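Local coordinates for TPR repeat-containing protein (Cytophaga hutchinsonii, PDB 3U4T) that is of unknown function but, as a TPR repeat-containing protein, probably offers a helical-repeat surface for binding protein partners, at residues 119-132 and 146-158. The protein carries 1 engineered substitution. Numbering follows the deposited sequence.
Sequences YNKGNFPLAIQYME and YELGQAYYYNKEY. Engineered in segment 119-132: E132 (natural residue Ser).
Between neighbouring hairpins of a tetratricopeptide-repeat array, I128 and M131 of helix 124-131 close over A151 of helix 142-154; the axes of 124-131 and 146-154 approach to 9.4 Å at 153°, nearly antiparallel, consistent with the small side chain of A151 at this point. I128 splits at CB: the CG1 branch lies 3.6 Å from A151 CB and carries CD1 on to N155 ND2, while CG2 comes within 3.5 Å of Y152 CE1. M131, a selenomethionine, continues the apolar seam, its CB against L148 CD1 and its SE near both A151 CB and the backbone oxygen of E147. Toward the start of helix 124-131, F124 presents a ring face to Y154; the Y154 CB sits 3.8 Å from the ring centroid and 20° off its normal, a CH-pi contact. The C atom of G122, in the Schellman turn that separates helices 109-120 and 124-131, lies over the opposite face, toward its rim. Y119, with CG anti to its backbone nitrogen, sends its ring across to A151 and its hydroxyl to the ring of Y154. Polar groups border the core. At one end, Y152 OH donates a 2.5 Å hydrogen bond to OE2 of E132, an engineered residue, on the anti side and tilted 27° out of the carboxylate plane. At the other, N155 ND2 donates in its own amide plane to E157 OE2 at 2.8 Å, which fixes the amide rotation and leaves OD1 directed at F124 CB; E157 OE1 in turn forms a salt bridge with K160. Apolar contacts thus make up most of the interface, and the tyrosine-carboxylate bond, the one hydrogen bond across it, would be expected to help stabilise the carboxylate form of the engineered E132.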
# COMPACT_ATOMS: atom_id res chain seq x y z
N TYR A 119 2.85 -3.51 10.60
CA TYR A 119 2.17 -2.22 10.64
C TYR A 119 0.68 -2.49 10.79
O TYR A 119 -0.00 -1.84 11.58
CB TYR A 119 2.46 -1.44 9.34
CG TYR A 119 1.55 -0.27 9.09
CD1 TYR A 119 0.32 -0.44 8.46
CD2 TYR A 119 1.92 1.02 9.47
CE1 TYR A 119 -0.52 0.65 8.21
CE2 TYR A 119 1.10 2.11 9.23
CZ TYR A 119 -0.12 1.92 8.60
OH TYR A 119 -0.94 3.00 8.40
N ASN A 120 0.18 -3.46 10.03
CA ASN A 120 -1.23 -3.80 10.11
C ASN A 120 -1.54 -4.51 11.42
O ASN A 120 -2.70 -4.60 11.82
CB ASN A 120 -1.66 -4.70 8.93
CG ASN A 120 -1.48 -4.02 7.58
OD1 ASN A 120 -1.83 -2.85 7.41
ND2 ASN A 120 -0.96 -4.76 6.61
N LYS A 121 -0.51 -5.01 12.10
CA LYS A 121 -0.72 -5.69 13.38
C LYS A 121 -0.39 -4.76 14.55
O LYS A 121 -0.40 -5.19 15.70
CB LYS A 121 0.11 -6.97 13.47
CG LYS A 121 -0.24 -8.02 12.43
CD LYS A 121 -1.70 -8.38 12.46
CE LYS A 121 -2.03 -9.46 11.46
NZ LYS A 121 -3.38 -10.00 11.74
N GLY A 122 -0.08 -3.50 14.25
CA GLY A 122 0.22 -2.55 15.31
C GLY A 122 1.60 -2.56 15.95
O GLY A 122 1.79 -1.98 17.00
N ASN A 123 2.57 -3.23 15.36
CA ASN A 123 3.89 -3.18 15.97
C ASN A 123 4.62 -2.23 15.07
O ASN A 123 5.26 -2.63 14.10
CB ASN A 123 4.60 -4.53 15.97
CG ASN A 123 5.83 -4.52 16.88
OD1 ASN A 123 6.73 -3.69 16.73
ND2 ASN A 123 5.87 -5.45 17.83
N PHE A 124 4.49 -0.95 15.37
CA PHE A 124 5.10 0.05 14.54
C PHE A 124 6.61 0.04 14.60
O PHE A 124 7.26 0.23 13.58
CB PHE A 124 4.47 1.40 14.87
CG PHE A 124 3.00 1.43 14.59
CD1 PHE A 124 2.53 1.26 13.30
CD2 PHE A 124 2.07 1.54 15.63
CE1 PHE A 124 1.17 1.19 13.03
CE2 PHE A 124 0.71 1.47 15.37
CZ PHE A 124 0.26 1.29 14.06
N PRO A 125 7.19 -0.21 15.78
CA PRO A 125 8.66 -0.22 15.80
C PRO A 125 9.22 -1.30 14.86
O PRO A 125 10.16 -1.06 14.08
CB PRO A 125 8.97 -0.49 17.27
CG PRO A 125 7.86 0.24 17.96
CD PRO A 125 6.65 -0.20 17.14
N LEU A 126 8.65 -2.49 14.93
CA LEU A 126 9.13 -3.56 14.07
C LEU A 126 8.86 -3.17 12.61
O LEU A 126 9.75 -3.27 11.76
CB LEU A 126 8.42 -4.87 14.43
CG LEU A 126 8.91 -6.20 13.87
CD1 LEU A 126 10.42 -6.31 14.06
CD2 LEU A 126 8.20 -7.35 14.59
N ALA A 127 7.65 -2.72 12.32
CA ALA A 127 7.27 -2.31 10.96
C ALA A 127 8.24 -1.24 10.41
O ALA A 127 8.70 -1.33 9.27
CB ALA A 127 5.85 -1.76 10.95
N ILE A 128 8.52 -0.24 11.23
CA ILE A 128 9.44 0.82 10.85
C ILE A 128 10.83 0.27 10.61
O ILE A 128 11.48 0.61 9.61
CB ILE A 128 9.55 1.89 11.93
CG1 ILE A 128 8.20 2.58 12.13
CG2 ILE A 128 10.64 2.90 11.55
CD1 ILE A 128 8.22 3.58 13.26
N GLN A 129 11.31 -0.57 11.53
CA GLN A 129 12.65 -1.15 11.40
C GLN A 129 12.85 -1.78 10.04
O GLN A 129 13.84 -1.50 9.36
CB GLN A 129 12.93 -2.24 12.45
CG GLN A 129 14.25 -2.95 12.14
CD GLN A 129 14.32 -4.41 12.58
OE1 GLN A 129 15.11 -5.18 12.05
NE2 GLN A 129 13.50 -4.78 13.57
N TYR A 130 11.89 -2.62 9.65
CA TYR A 130 11.96 -3.31 8.37
C TYR A 130 11.68 -2.42 7.16
O TYR A 130 12.28 -2.62 6.10
CB TYR A 130 11.02 -4.51 8.37
CG TYR A 130 11.66 -5.78 8.88
CD1 TYR A 130 12.10 -6.78 8.00
CD2 TYR A 130 11.87 -5.98 10.24
CE1 TYR A 130 12.73 -7.95 8.48
CE2 TYR A 130 12.50 -7.13 10.72
CZ TYR A 130 12.93 -8.11 9.83
OH TYR A 130 13.56 -9.23 10.30
N MSE A 131 10.78 -1.46 7.31
CA MSE A 131 10.50 -0.55 6.20
C MSE A 131 11.75 0.28 5.91
O MSE A 131 12.00 0.65 4.77
CB MSE A 131 9.31 0.35 6.52
CG MSE A 131 7.96 -0.23 6.11
SE MSE A 131 6.52 0.86 6.73
CE MSE A 131 5.09 -0.44 6.54
N GLU A 132 12.54 0.57 6.94
CA GLU A 132 13.77 1.34 6.77
C GLU A 132 14.87 0.55 6.08
O GLU A 132 15.84 1.15 5.58
CB GLU A 132 14.28 1.86 8.12
CG GLU A 132 13.43 2.95 8.75
CD GLU A 132 13.99 3.41 10.07
OE1 GLU A 132 14.43 2.54 10.84
OE2 GLU A 132 13.99 4.63 10.36
N TYR A 146 5.92 6.66 1.45
CA TYR A 146 4.53 6.88 1.84
C TYR A 146 4.13 5.95 2.99
O TYR A 146 3.51 6.37 3.98
CB TYR A 146 3.61 6.64 0.65
CG TYR A 146 2.14 6.77 0.96
CD1 TYR A 146 1.23 5.80 0.53
CD2 TYR A 146 1.64 7.86 1.67
CE1 TYR A 146 -0.14 5.92 0.81
CE2 TYR A 146 0.28 7.99 1.95
CZ TYR A 146 -0.60 7.01 1.52
OH TYR A 146 -1.94 7.13 1.80
N GLU A 147 4.50 4.67 2.85
CA GLU A 147 4.20 3.66 3.86
C GLU A 147 5.08 3.82 5.08
O GLU A 147 4.68 3.45 6.19
CB GLU A 147 4.36 2.27 3.26
CG GLU A 147 3.08 1.76 2.61
CD GLU A 147 3.33 0.68 1.59
OE1 GLU A 147 4.48 0.19 1.51
OE2 GLU A 147 2.36 0.31 0.88
N LEU A 148 6.28 4.36 4.89
CA LEU A 148 7.17 4.55 6.02
C LEU A 148 6.66 5.73 6.83
O LEU A 148 6.63 5.67 8.06
CB LEU A 148 8.60 4.80 5.52
CG LEU A 148 9.67 5.08 6.58
CD1 LEU A 148 9.65 4.05 7.70
CD2 LEU A 148 11.02 5.10 5.90
N GLY A 149 6.22 6.78 6.15
CA GLY A 149 5.70 7.96 6.84
C GLY A 149 4.49 7.62 7.70
O GLY A 149 4.32 8.13 8.83
N GLN A 150 3.63 6.76 7.16
CA GLN A 150 2.44 6.34 7.88
C GLN A 150 2.86 5.56 9.12
O GLN A 150 2.26 5.70 10.18
CB GLN A 150 1.57 5.46 6.99
CG GLN A 150 0.94 6.20 5.83
CD GLN A 150 0.05 5.29 5.02
OE1 GLN A 150 0.52 4.41 4.31
NE2 GLN A 150 -1.25 5.48 5.16
N ALA A 151 3.90 4.74 8.99
CA ALA A 151 4.34 3.96 10.14
C ALA A 151 4.80 4.93 11.22
O ALA A 151 4.43 4.78 12.38
CB ALA A 151 5.47 3.02 9.77
N TYR A 152 5.60 5.93 10.83
CA TYR A 152 6.08 6.94 11.78
C TYR A 152 4.90 7.66 12.44
O TYR A 152 4.85 7.81 13.66
CB TYR A 152 6.95 7.97 11.05
CG TYR A 152 8.34 7.51 10.68
CD1 TYR A 152 9.11 6.76 11.57
CD2 TYR A 152 8.91 7.87 9.46
CE1 TYR A 152 10.41 6.38 11.26
CE2 TYR A 152 10.22 7.50 9.14
CZ TYR A 152 10.97 6.76 10.05
OH TYR A 152 12.26 6.39 9.73
N TYR A 153 3.95 8.11 11.63
CA TYR A 153 2.78 8.83 12.11
C TYR A 153 2.04 8.08 13.20
O TYR A 153 1.76 8.62 14.27
CB TYR A 153 1.80 9.08 10.96
CG TYR A 153 0.50 9.74 11.37
CD1 TYR A 153 0.39 11.13 11.44
CD2 TYR A 153 -0.63 8.97 11.66
CE1 TYR A 153 -0.82 11.74 11.78
CE2 TYR A 153 -1.84 9.57 12.00
CZ TYR A 153 -1.94 10.96 12.06
OH TYR A 153 -3.13 11.56 12.39
N TYR A 154 1.70 6.82 12.93
CA TYR A 154 0.98 6.04 13.90
C TYR A 154 1.87 5.66 15.06
O TYR A 154 1.38 5.21 16.09
CB TYR A 154 0.36 4.82 13.22
CG TYR A 154 -0.82 5.19 12.37
CD1 TYR A 154 -1.96 5.77 12.94
CD2 TYR A 154 -0.82 4.98 10.99
CE1 TYR A 154 -3.05 6.12 12.15
CE2 TYR A 154 -1.91 5.33 10.20
CZ TYR A 154 -3.02 5.90 10.78
OH TYR A 154 -4.10 6.23 9.98
N ASN A 155 3.17 5.86 14.90
CA ASN A 155 4.10 5.58 15.99
C ASN A 155 4.34 6.89 16.72
O ASN A 155 5.24 7.02 17.57
CB ASN A 155 5.43 5.02 15.48
CG ASN A 155 6.22 4.33 16.58
OD1 ASN A 155 5.66 3.55 17.36
ND2 ASN A 155 7.52 4.60 16.64
N LYS A 156 3.52 7.87 16.36
CA LYS A 156 3.55 9.19 16.96
C LYS A 156 4.84 9.96 16.75
O LYS A 156 5.16 10.86 17.52
CB LYS A 156 3.22 9.09 18.45
CG LYS A 156 1.84 8.52 18.76
CD LYS A 156 1.58 8.45 20.26
CE LYS A 156 0.22 7.84 20.59
NZ LYS A 156 0.10 6.40 20.20
N GLU A 157 5.59 9.61 15.71
CA GLU A 157 6.83 10.34 15.40
C GLU A 157 6.43 11.23 14.22
O GLU A 157 6.86 11.02 13.09
CB GLU A 157 7.95 9.39 14.99
CG GLU A 157 8.29 8.35 16.03
CD GLU A 157 9.52 7.53 15.67
OE1 GLU A 157 10.64 8.08 15.69
OE2 GLU A 157 9.37 6.33 15.34
N TYR A 158 5.58 12.21 14.50
CA TYR A 158 5.07 13.11 13.48
C TYR A 158 6.15 13.88 12.75
O TYR A 158 6.06 14.07 11.55
CB TYR A 158 4.05 14.06 14.10
CG TYR A 158 3.02 13.30 14.90
CD1 TYR A 158 2.28 12.29 14.31
CD2 TYR A 158 2.85 13.54 16.26
CE1 TYR A 158 1.39 11.52 15.04
CE2 TYR A 158 1.96 12.76 17.02
CZ TYR A 158 1.24 11.75 16.40
OH TYR A 158 0.38 10.94 17.13